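Local coordinates for enoyl-CoA hydratase/isomerase family protein (Mycobacterium tuberculosis, PDB 4FN7), which probably acts on unsaturated acyl-CoA thioesters in lipid metabolism, as a hydratase or isomerase of the crotonase superfamily, at residues 137-140 against 141-144; 77-80 against 81-85; 105-108 against 109-112. All coordinates share one frame; numbering follows the deposited sequence.

Contact 1 of 3, residues 137-140 against 141-144; sequences IPYA and ALEI
I137 sets its CG2 methyl against both A141 and L142, where the chain turns into helix 139-148 of the crotonase fold; this is the N-terminal turn of that helix. CG2 lies 3.6 Å from A141 CB and 3.7 Å from L142 CD2. It gets there because CG2 is the branch anti to the backbone N, while the longer branch, with chi1 -57°, stands beside that N. The backbone of I137 faces a second subunit: its N pairs with T206 OG1 and its O with R209 NH1, both of that neighbouring chain. Next comes P138, the N-cap. Its carbonyl takes the first helical bond, L142 N to P138 O at 3.0 Å and nearly straight at 166°, while its ring carbon CD stands 4.3 Å from A141 CB. Y139 begins the helix proper; its side chain leaves the backbone away from 141-144, L142 CD1 approaches the ring obliquely, and R209 of the second subunit makes a cation-pi contact with it. The Y139 carbonyl accepts a hydrogen bond from E143 N, and E143 CG also comes within 3.3 Å of Y139 O before the glutamate bends at chi2 and its OE2 forms a salt bridge with K146. A140 follows, its carbonyl bonded to I144 N at 3.1 Å, with I144 CG1 packed 3.3 Å from that same A140 O.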
loop_
_atom_site.group_PDB
_atom_site.type_symbol
_atom_site.label_atom_id
_atom_site.label_comp_id
_atom_site.label_asym_id
_atom_site.label_seq_id
_atom_site.Cartn_x
_atom_site.Cartn_y
_atom_site.Cartn_z
ATOM N N ILE A 137 -12.386 11.166 12.265
ATOM C CA ILE A 137 -10.958 11.431 12.094
ATOM C C ILE A 137 -10.743 12.630 11.175
ATOM O O ILE A 137 -11.265 12.662 10.057
ATOM C CB ILE A 137 -10.209 10.217 11.536
ATOM C CG1 ILE A 137 -10.395 9.001 12.444
ATOM C CG2 ILE A 137 -8.726 10.549 11.407
ATOM C CD1 ILE A 137 -9.672 7.748 11.957
ATOM N N PRO A 138 -9.971 13.628 11.640
ATOM C CA PRO A 138 -9.674 14.785 10.791
ATOM C C PRO A 138 -8.944 14.405 9.508
ATOM O O PRO A 138 -8.161 13.445 9.484
ATOM C CB PRO A 138 -8.764 15.639 11.677
ATOM C CG PRO A 138 -9.185 15.297 13.067
ATOM C CD PRO A 138 -9.464 13.818 13.011
ATOM N N TYR A 139 -9.193 15.168 8.452
ATOM C CA TYR A 139 -8.528 14.914 7.177
ATOM C C TYR A 139 -7.002 14.875 7.294
ATOM O O TYR A 139 -6.361 14.021 6.685
ATOM C CB TYR A 139 -8.970 15.924 6.119
ATOM C CG TYR A 139 -10.376 15.688 5.608
ATOM C CD1 TYR A 139 -10.653 14.636 4.743
ATOM C CD2 TYR A 139 -11.424 16.518 5.985
ATOM C CE1 TYR A 139 -11.939 14.417 4.267
ATOM C CE2 TYR A 139 -12.710 16.309 5.511
ATOM C CZ TYR A 139 -12.959 15.256 4.655
ATOM O OH TYR A 139 -14.233 15.041 4.181
ATOM N N ALA A 140 -6.417 15.779 8.077
ATOM C CA ALA A 140 -4.960 15.794 8.206
ATOM C C ALA A 140 -4.447 14.486 8.805
ATOM O O ALA A 140 -3.408 13.971 8.390
ATOM C CB ALA A 140 -4.486 16.995 9.023
ATOM N N ALA A 141 -5.179 13.948 9.777
ATOM C CA ALA A 141 -4.809 12.686 10.410
ATOM C C ALA A 141 -4.931 11.531 9.432
ATOM O O ALA A 141 -4.078 10.640 9.387
ATOM C CB ALA A 141 -5.677 12.430 11.636
ATOM N N LEU A 142 -6.011 11.536 8.654
ATOM C CA LEU A 142 -6.177 10.525 7.618
ATOM C C LEU A 142 -4.988 10.513 6.658
ATOM O O LEU A 142 -4.479 9.456 6.300
ATOM C CB LEU A 142 -7.491 10.734 6.851
ATOM C CG LEU A 142 -8.772 10.460 7.645
ATOM C CD1 LEU A 142 -9.998 10.871 6.837
ATOM C CD2 LEU A 142 -8.857 8.995 8.032
ATOM N N GLU A 143 -4.543 11.695 6.251
ATOM C CA GLU A 143 -3.437 11.789 5.304
ATOM C C GLU A 143 -2.127 11.268 5.905
ATOM O O GLU A 143 -1.334 10.619 5.217
ATOM C CB GLU A 143 -3.296 13.224 4.808
ATOM C CG GLU A 143 -4.514 13.696 4.014
ATOM C CD GLU A 143 -4.663 12.989 2.668
ATOM O OE1 GLU A 143 -3.666 12.435 2.161
ATOM O OE2 GLU A 143 -5.781 12.989 2.108
ATOM N N ILE A 144 -1.910 11.538 7.190
ATOM C CA ILE A 144 -0.729 11.018 7.878
ATOM C C ILE A 144 -0.757 9.490 7.861
ATOM O O ILE A 144 0.232 8.841 7.524
ATOM C CB ILE A 144 -0.640 11.554 9.320
ATOM C CG1 ILE A 144 -0.370 13.061 9.286
ATOM C CG2 ILE A 144 0.465 10.840 10.086
ATOM C CD1 ILE A 144 -0.629 13.759 10.601
#

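Contact 2 of 3, residues 77-80 against 81-85; sequences DMLR and GGFEL
The F83 ring slants across the carbonyl of L79 one turn back: L79 O approaches the ring obliquely and comes within 3.1 Å of F83 CD2. Alongside it runs the L79 side chain, pointing the same way, with L79 CG 4.1 Å from F83 CE2. CG of F83 stands beside its own backbone N, chi1 -61°, which tips the ring back toward L79. Around the ring lie, among others, P138, then A140, A141 and I144 of helix 139-148, and I222 of helix 200-223, with M107 and F110. Two other flat groups, the R80 guanidinium and the E84 carboxylate, lie one turn apart but do not pair: R80 NH2 is 6.0 Å from E84 OE1. The carboxylate instead makes a salt bridge with R219; E84 CB lies 3.3 Å from R80 O, and the chain beyond it bends at chi2.

The backbone bonds follow the alpha-helical pattern, N of residue i+4 to O of residue i. G81 N bonds to D77 O, G82 N to M78 O at 3.0 Å, F83 N to L79 O at 167° and E84 N to R80 O at 2.8 Å. M78 O also accepts a bond from Q31 NE2 of helix 28-44. Such a pattern, with L79 and F83 turned inward and R80 and E84 toward a more open side, is that of an amphipathic alpha-helix, here helix 73-90 of the crotonase fold.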
loop_
_atom_site.group_PDB
_atom_site.type_symbol
_atom_site.label_atom_id
_atom_site.label_comp_id
_atom_site.label_asym_id
_atom_site.label_seq_id
_atom_site.Cartn_x
_atom_site.Cartn_y
_atom_site.Cartn_z
ATOM N N ASP A 77 -7.373 24.997 17.854
ATOM C CA ASP A 77 -5.972 25.362 18.032
ATOM C C ASP A 77 -5.098 24.159 18.370
ATOM O O ASP A 77 -3.985 24.040 17.863
ATOM C CB ASP A 77 -5.830 26.426 19.122
ATOM C CG ASP A 77 -6.419 27.765 18.717
ATOM O OD1 ASP A 77 -6.645 27.980 17.509
ATOM O OD2 ASP A 77 -6.644 28.608 19.611
ATOM N N MET A 78 -5.594 23.273 19.233
ATOM C CA MET A 78 -4.835 22.084 19.614
ATOM C C MET A 78 -4.651 21.146 18.427
ATOM O O MET A 78 -3.554 20.630 18.201
ATOM C CB MET A 78 -5.497 21.346 20.781
ATOM C CG MET A 78 -4.768 20.072 21.176
ATOM S SD MET A 78 -5.512 19.265 22.600
ATOM C CE MET A 78 -7.137 18.885 21.932
ATOM N N LEU A 79 -5.713 20.938 17.653
ATOM C CA LEU A 79 -5.622 20.080 16.480
ATOM C C LEU A 79 -4.698 20.681 15.430
ATOM O O LEU A 79 -3.835 19.991 14.898
ATOM C CB LEU A 79 -7.003 19.795 15.895
ATOM C CG LEU A 79 -7.629 18.479 16.379
ATOM C CD1 LEU A 79 -7.731 18.444 17.899
ATOM C CD2 LEU A 79 -8.985 18.271 15.730
ATOM N N ARG A 80 -4.856 21.969 15.146
ATOM C CA ARG A 80 -3.957 22.612 14.185
ATOM C C ARG A 80 -2.498 22.484 14.618
ATOM O O ARG A 80 -1.630 22.177 13.807
ATOM C CB ARG A 80 -4.320 24.086 13.978
ATOM C CG ARG A 80 -5.535 24.312 13.093
ATOM C CD ARG A 80 -5.965 25.775 13.106
ATOM N NE ARG A 80 -4.897 26.669 12.672
ATOM C CZ ARG A 80 -4.690 27.029 11.409
ATOM N NH1 ARG A 80 -5.481 26.573 10.445
ATOM N NH2 ARG A 80 -3.692 27.849 11.108
ATOM N N GLY A 81 -2.229 22.715 15.900
ATOM C CA GLY A 81 -0.863 22.634 16.392
ATOM C C GLY A 81 -0.286 21.237 16.270
ATOM O O GLY A 81 0.894 21.060 15.954
ATOM N N GLY A 82 -1.118 20.230 16.516
ATOM C CA GLY A 82 -0.675 18.851 16.445
ATOM C C GLY A 82 -0.335 18.469 15.020
ATOM O O GLY A 82 0.689 17.843 14.745
ATOM N N PHE A 83 -1.201 18.852 14.094
ATOM C CA PHE A 83 -0.961 18.512 12.703
ATOM C C PHE A 83 0.151 19.345 12.076
ATOM O O PHE A 83 0.854 18.870 11.190
ATOM C CB PHE A 83 -2.266 18.562 11.910
ATOM C CG PHE A 83 -3.285 17.582 12.410
ATOM C CD1 PHE A 83 -2.925 16.266 12.639
ATOM C CD2 PHE A 83 -4.576 17.981 12.700
ATOM C CE1 PHE A 83 -3.847 15.347 13.117
ATOM C CE2 PHE A 83 -5.504 17.068 13.181
ATOM C CZ PHE A 83 -5.136 15.753 13.391
ATOM N N GLU A 84 0.342 20.565 12.572
ATOM C CA GLU A 84 1.491 21.368 12.157
ATOM C C GLU A 84 2.806 20.724 12.609
ATOM O O GLU A 84 3.790 20.708 11.869
ATOM C CB GLU A 84 1.394 22.791 12.707
ATOM C CG GLU A 84 2.397 23.730 12.077
ATOM C CD GLU A 84 2.133 23.914 10.599
ATOM O OE1 GLU A 84 0.985 24.253 10.245
ATOM O OE2 GLU A 84 3.063 23.711 9.791
ATOM N N LEU A 85 2.818 20.199 13.830
ATOM C CA LEU A 85 3.963 19.447 14.327
ATOM C C LEU A 85 4.235 18.229 13.438
ATOM O O LEU A 85 5.381 17.937 13.094
ATOM C CB LEU A 85 3.712 19.016 15.772
ATOM C CG LEU A 85 4.850 18.299 16.480
ATOM C CD1 LEU A 85 6.088 19.184 16.521
ATOM C CD2 LEU A 85 4.413 17.928 17.883
#

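Contact 3 of 3, residues 105-108 against 109-112; sequences IAMG and AFLL
A106 O sits over the centre of the F110 ring, 3.2 Å above its plane, while M107 SD meets the same ring at its edge. The sulfur lies 5.3 Å from the F110 centroid and 83° off the ring normal, an in-plane Met-aromatic contact. M107 leaves the backbone with CG anti to N, chi1 -174°, then bends at chi2 and chi3, which brings CE back to 3.9 Å from F110 CB and to 4.3 Å from L111 CB. The carbonyl over the ring also does backbone work: F110 N donates to A106 O at 2.9 Å, in the carbonyl plane, and A109 N adds a weak bond at a poor angle of 116°. A106 is thus the N-cap of helix 107-112, and a bond from G108 N to I105 O, at 2.8 Å, closes a turn with A106 and M107 at its corners.

This passage from strand 103-105 into a buried helix probably corresponds to the glycine-rich turn of crotonases, one of whose backbone amides contributes to the oxyanion hole for the thioester carbonyl; a similar role here is likely by family resemblance. Further along, L111 N bonds to M107 O and L112 N to G108 O, the latter at 3.0 Å.

In the next shell, F62 and F83 press on M107, and F83, E130, A141 and M145 surround F110. I126 backs A109 and L112. Backbone bonds tie I105 to S59 and A106 to Q127, holding the turn at its strand end, and S113 OG bonds to A109 O.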
loop_
_atom_site.group_PDB
_atom_site.type_symbol
_atom_site.label_atom_id
_atom_site.label_comp_id
_atom_site.label_asym_id
_atom_site.label_seq_id
_atom_site.Cartn_x
_atom_site.Cartn_y
_atom_site.Cartn_z
ATOM N N ILE A 105 -1.610 6.301 20.794
ATOM C CA ILE A 105 -3.037 6.366 20.508
ATOM C C ILE A 105 -3.410 7.704 19.898
ATOM O O ILE A 105 -2.961 8.751 20.361
ATOM C CB ILE A 105 -3.862 6.186 21.802
ATOM C CG1 ILE A 105 -3.401 4.945 22.575
ATOM C CG2 ILE A 105 -5.364 6.131 21.489
ATOM C CD1 ILE A 105 -3.608 3.633 21.830
ATOM N N ALA A 106 -4.243 7.665 18.861
ATOM C CA ALA A 106 -4.769 8.879 18.244
ATOM C C ALA A 106 -3.615 9.794 17.820
ATOM O O ALA A 106 -2.747 9.361 17.067
ATOM C CB ALA A 106 -5.753 9.576 19.189
ATOM N N MET A 107 -3.582 11.041 18.286
ATOM C CA MET A 107 -2.479 11.927 17.893
ATOM C C MET A 107 -1.101 11.334 18.230
ATOM O O MET A 107 -0.112 11.664 17.577
ATOM C CB MET A 107 -2.626 13.323 18.511
ATOM C CG MET A 107 -1.593 14.346 18.018
ATOM S SD MET A 107 -1.726 14.784 16.260
ATOM C CE MET A 107 -0.007 14.693 15.758
ATOM N N GLY A 108 -1.029 10.488 19.253
ATOM C CA GLY A 108 0.200 9.769 19.535
ATOM C C GLY A 108 0.599 8.859 18.382
ATOM O O GLY A 108 1.775 8.789 18.017
ATOM N N ALA A 109 -0.366 8.144 17.812
ATOM C CA ALA A 109 -0.093 7.315 16.641
ATOM C C ALA A 109 0.242 8.170 15.421
ATOM O O ALA A 109 1.077 7.784 14.605
ATOM C CB ALA A 109 -1.277 6.405 16.332
ATOM N N PHE A 110 -0.402 9.327 15.288
ATOM C CA PHE A 110 -0.121 10.203 14.149
ATOM C C PHE A 110 1.295 10.766 14.258
ATOM O O PHE A 110 2.024 10.809 13.272
ATOM C CB PHE A 110 -1.153 11.334 14.034
ATOM C CG PHE A 110 -2.583 10.859 14.096
ATOM C CD1 PHE A 110 -2.934 9.595 13.645
ATOM C CD2 PHE A 110 -3.567 11.672 14.630
ATOM C CE1 PHE A 110 -4.255 9.150 13.730
ATOM C CE2 PHE A 110 -4.886 11.234 14.721
ATOM C CZ PHE A 110 -5.225 9.971 14.268
ATOM N N LEU A 111 1.682 11.187 15.457
ATOM C CA LEU A 111 3.050 11.645 15.688
ATOM C C LEU A 111 4.054 10.533 15.368
ATOM O O LEU A 111 5.062 10.752 14.677
ATOM C CB LEU A 111 3.199 12.101 17.139
ATOM C CG LEU A 111 4.598 12.529 17.577
ATOM C CD1 LEU A 111 5.073 13.692 16.742
ATOM C CD2 LEU A 111 4.609 12.899 19.050
ATOM N N LEU A 112 3.794 9.339 15.882
ATOM C CA LEU A 112 4.671 8.200 15.639
ATOM C C LEU A 112 4.889 8.010 14.133
ATOM O O LEU A 112 5.999 7.726 13.676
ATOM C CB LEU A 112 4.053 6.934 16.243
ATOM C CG LEU A 112 4.818 5.624 16.067
ATOM C CD1 LEU A 112 6.147 5.681 16.788
ATOM C CD2 LEU A 112 3.978 4.455 16.568
#

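All three are local contacts along one stretch of chain: 137-144 and 105-112 run into a helix behind an N-cap, while 77-85 lies wholly within one. Contact 3 is nearest the middle, its centre about 5 Å from that of the chain, against about 13 and 12 Å for contacts 1 and 2. By burial, though, contacts 1 and 3 match, each with six of eight touching residues buried; contact 2 is only partly buried. F83 of contact 2 joins them, its CG 3.6 Å from A140 CB and its CE1 3.8 Å from M107 SD. Contact 1 alone touches another subunit; contact 2 carries charges on its outer side, and contact 3 has apolar side chains throughout, its polar bonds being those of the backbone.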